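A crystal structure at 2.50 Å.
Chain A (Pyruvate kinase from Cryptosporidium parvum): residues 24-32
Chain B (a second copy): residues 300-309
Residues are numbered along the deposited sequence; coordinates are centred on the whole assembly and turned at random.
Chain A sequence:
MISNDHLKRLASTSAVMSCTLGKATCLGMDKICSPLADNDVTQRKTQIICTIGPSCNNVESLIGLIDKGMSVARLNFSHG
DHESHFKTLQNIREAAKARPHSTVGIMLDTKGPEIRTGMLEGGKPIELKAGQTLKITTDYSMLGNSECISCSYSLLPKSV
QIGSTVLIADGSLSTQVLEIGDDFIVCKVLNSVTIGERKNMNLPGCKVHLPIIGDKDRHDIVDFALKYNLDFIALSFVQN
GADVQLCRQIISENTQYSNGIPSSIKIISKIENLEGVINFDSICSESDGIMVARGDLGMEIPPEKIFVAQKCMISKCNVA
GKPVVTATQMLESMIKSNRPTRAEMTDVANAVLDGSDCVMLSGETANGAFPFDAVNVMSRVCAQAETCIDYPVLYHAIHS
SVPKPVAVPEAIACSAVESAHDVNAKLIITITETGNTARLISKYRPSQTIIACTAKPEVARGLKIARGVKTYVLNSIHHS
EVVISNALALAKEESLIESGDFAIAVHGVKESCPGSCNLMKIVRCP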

# COMPACT_ATOMS: atom_id res chain seq x y z
N ALA A 24 -11.88 -5.73 11.26
CA ALA A 24 -13.30 -5.87 10.94
C ALA A 24 -13.93 -6.94 11.82
O ALA A 24 -15.09 -6.82 12.22
CB ALA A 24 -13.49 -6.20 9.47
N THR A 25 -13.15 -7.98 12.11
CA THR A 25 -13.58 -9.07 12.99
C THR A 25 -13.79 -8.60 14.43
O THR A 25 -14.66 -9.13 15.13
CB THR A 25 -12.56 -10.24 13.00
OG1 THR A 25 -11.31 -9.78 13.54
CG2 THR A 25 -12.34 -10.79 11.59
N CYS A 26 -13.01 -7.62 14.86
CA CYS A 26 -13.11 -7.11 16.22
C CYS A 26 -14.28 -6.15 16.45
O CYS A 26 -14.84 -6.10 17.54
CB CYS A 26 -11.79 -6.51 16.69
SG CYS A 26 -10.62 -7.78 17.24
N LEU A 27 -14.64 -5.39 15.41
CA LEU A 27 -15.83 -4.54 15.45
C LEU A 27 -17.09 -5.38 15.65
O LEU A 27 -18.04 -4.94 16.31
CB LEU A 27 -15.95 -3.70 14.17
CG LEU A 27 -14.92 -2.59 13.89
CD1 LEU A 27 -15.11 -2.05 12.48
CD2 LEU A 27 -14.99 -1.46 14.91
N GLY A 28 -17.07 -6.59 15.09
CA GLY A 28 -18.15 -7.55 15.27
C GLY A 28 -18.25 -8.08 16.69
O GLY A 28 -19.36 -8.33 17.18
N MET A 29 -17.11 -8.22 17.35
CA MET A 29 -17.05 -8.71 18.74
C MET A 29 -17.64 -7.70 19.73
O MET A 29 -18.24 -8.08 20.73
CB MET A 29 -15.62 -9.08 19.14
CG MET A 29 -15.54 -10.02 20.34
SD MET A 29 -13.88 -10.46 20.87
CE MET A 29 -13.44 -9.04 21.87
N ASP A 30 -17.45 -6.41 19.43
CA ASP A 30 -17.99 -5.33 20.26
C ASP A 30 -19.52 -5.30 20.23
O ASP A 30 -20.16 -4.81 21.16
CB ASP A 30 -17.42 -3.98 19.82
CG ASP A 30 -15.90 -3.90 19.98
OD1 ASP A 30 -15.38 -4.38 21.01
OD2 ASP A 30 -15.24 -3.34 19.08
N LYS A 31 -20.10 -5.82 19.15
CA LYS A 31 -21.55 -5.89 18.98
C LYS A 31 -22.15 -7.14 19.63
O LYS A 31 -23.33 -7.14 19.98
CB LYS A 31 -21.92 -5.85 17.49
CG LYS A 31 -21.54 -4.56 16.78
CD LYS A 31 -21.67 -4.71 15.28
CE LYS A 31 -21.05 -3.53 14.54
NZ LYS A 31 -21.06 -3.73 13.07
N ILE A 32 -21.34 -8.18 19.78
CA ILE A 32 -21.76 -9.43 20.42
C ILE A 32 -22.19 -9.20 21.87
O ILE A 32 -23.24 -9.67 22.30
CB ILE A 32 -20.65 -10.51 20.35
CG1 ILE A 32 -20.38 -10.91 18.90
CG2 ILE A 32 -21.03 -11.74 21.17
CD1 ILE A 32 -19.15 -11.78 18.70
N GLU B 300 -24.50 -18.60 25.93
CA GLU B 300 -24.75 -17.21 26.30
C GLU B 300 -24.87 -16.29 25.09
O GLU B 300 -25.50 -15.23 25.16
CB GLU B 300 -23.67 -16.71 27.26
CG GLU B 300 -23.60 -17.50 28.56
CD GLU B 300 -22.48 -17.05 29.48
OE1 GLU B 300 -21.51 -16.42 28.99
OE2 GLU B 300 -22.55 -17.33 30.69
N ILE B 301 -24.26 -16.70 23.98
CA ILE B 301 -24.33 -15.94 22.73
C ILE B 301 -24.76 -16.85 21.58
O ILE B 301 -24.60 -18.07 21.68
CB ILE B 301 -22.99 -15.25 22.37
CG1 ILE B 301 -21.88 -16.28 22.13
CG2 ILE B 301 -22.60 -14.25 23.46
CD1 ILE B 301 -20.70 -15.77 21.33
N PRO B 302 -25.32 -16.27 20.50
CA PRO B 302 -25.64 -17.09 19.32
C PRO B 302 -24.40 -17.85 18.83
O PRO B 302 -23.32 -17.27 18.72
CB PRO B 302 -26.09 -16.06 18.29
CG PRO B 302 -26.63 -14.94 19.10
CD PRO B 302 -25.76 -14.88 20.32
N PRO B 303 -24.56 -19.16 18.55
CA PRO B 303 -23.45 -20.04 18.15
C PRO B 303 -22.72 -19.54 16.92
O PRO B 303 -21.50 -19.73 16.80
CB PRO B 303 -24.16 -21.37 17.84
CG PRO B 303 -25.43 -21.31 18.62
CD PRO B 303 -25.85 -19.88 18.59
N GLU B 304 -23.45 -18.88 16.01
CA GLU B 304 -22.86 -18.30 14.80
C GLU B 304 -21.85 -17.19 15.09
O GLU B 304 -21.04 -16.85 14.23
CB GLU B 304 -23.96 -17.79 13.85
CG GLU B 304 -24.70 -16.54 14.32
CD GLU B 304 -26.09 -16.83 14.86
OE1 GLU B 304 -26.31 -17.94 15.40
OE2 GLU B 304 -26.96 -15.94 14.75
N LYS B 305 -21.88 -16.64 16.30
CA LYS B 305 -20.99 -15.54 16.66
C LYS B 305 -19.67 -15.98 17.28
O LYS B 305 -18.75 -15.17 17.41
CB LYS B 305 -21.72 -14.52 17.55
CG LYS B 305 -22.73 -13.67 16.79
CD LYS B 305 -23.42 -12.67 17.69
CE LYS B 305 -24.42 -11.83 16.89
NZ LYS B 305 -25.10 -10.82 17.75
N ILE B 306 -19.57 -17.26 17.64
CA ILE B 306 -18.38 -17.78 18.31
C ILE B 306 -17.09 -17.60 17.50
O ILE B 306 -16.09 -17.07 18.01
CB ILE B 306 -18.57 -19.26 18.74
CG1 ILE B 306 -19.70 -19.37 19.77
CG2 ILE B 306 -17.27 -19.83 19.30
CD1 ILE B 306 -20.25 -20.77 19.97
N PHE B 307 -17.11 -18.03 16.23
CA PHE B 307 -15.91 -17.90 15.39
C PHE B 307 -15.47 -16.43 15.20
O PHE B 307 -14.28 -16.16 15.02
CB PHE B 307 -16.10 -18.58 14.03
CG PHE B 307 -16.80 -17.73 13.02
CD1 PHE B 307 -18.19 -17.79 12.88
CD2 PHE B 307 -16.09 -16.85 12.21
CE1 PHE B 307 -18.85 -16.99 11.96
CE2 PHE B 307 -16.74 -16.05 11.29
CZ PHE B 307 -18.12 -16.12 11.17
N VAL B 308 -16.43 -15.50 15.23
CA VAL B 308 -16.11 -14.08 15.14
C VAL B 308 -15.33 -13.64 16.38
O VAL B 308 -14.29 -12.97 16.27
CB VAL B 308 -17.38 -13.20 14.97
CG1 VAL B 308 -17.03 -11.72 15.00
CG2 VAL B 308 -18.10 -13.53 13.67
N ALA B 309 -15.82 -14.03 17.56
CA ALA B 309 -15.13 -13.75 18.81
C ALA B 309 -13.72 -14.33 18.79
O ALA B 309 -12.76 -13.65 19.16
CB ALA B 309 -15.92 -14.28 20.00

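What holds these two stretches together when no hydrogen bond passes between them? The answer is packing: about 365 Å² of surface, both sides summed, is buried, largely by side-chain carbons and a sulfur packing against apolar side chains and backbone atoms, carbonyl oxygens among them. On chain A the contact falls on A:Thr25, A:Gly28, A:Met29 and A:Ile32, a spacing of three or four residues that places them along one side of the helical turns, while the CA-to-CB bonds of A:Cys26 and A:Leu27 point away. On chain B the matching surface comes from B:Ile301, B:Lys305, B:Val308 and B:Ala309.

Which side chain fills the largest share of the contact? A:Ile32, with 107 Å² covered, is the largest contributor. Its CA-to-CB bond points toward chain B, and with chi1 m and chi2 t its CG2 reaches B:Ile301 and its CD1 reaches B:Val308 and B:Ala309, while both lie against B:Lys305. CG2 of A:Ile32 meets CG2 of B:Ile301 at 3.7 Å, whereas CD1 of A:Ile32 lies 3.6 Å from O of B:Lys305, 4.3 Å from CG1 of B:Val308 and 4.3 Å from CB of B:Ala309. A branched hydrocarbon suits this place, since its carbons can touch several neighbours at once.

How does a lysine serve in so apolar a place? B:Lys305 is extended, with chi2 to chi4 all t, so its methylenes form a straight flank beside the isoleucine; its CD sits 3.7 Å from CG1 of A:Ile32. The ammonium group lies beyond that point of contact at the end of the chain. The carbonyl O of B:Lys305, close to CD1 of A:Ile32, accepts a hydrogen bond from N of B:Ala309 within its own chain, so the backbone there is already engaged.

Where does chain B push back into chain A? The CA-to-CB bond of B:Val308 points toward the helix, and the residue lays CG1 against its backbone, 3.5 Å from O of A:Thr25, 4.2 Å from C of A:Gly28 and 4.2 Å from N of A:Met29. A:Gly28 leaves the hollow: a CB in the ideal position would stand just 3.2 Å from CG1 of B:Val308, a tight fit, so the bare backbone gives the valine methyl its room.

What closes the contact beside the valine? The CA-to-CB bond of A:Met29 points toward chain B, and its t, t, p side chain carries SD to 3.8 Å from O of B:Ala309, while its CG lies 4.3 Å from CB of the same alanine. With only the small methyl of B:Ala309 here, the chains run close, CA of A:Met29 lying 5.4 Å from CA of B:Ala309.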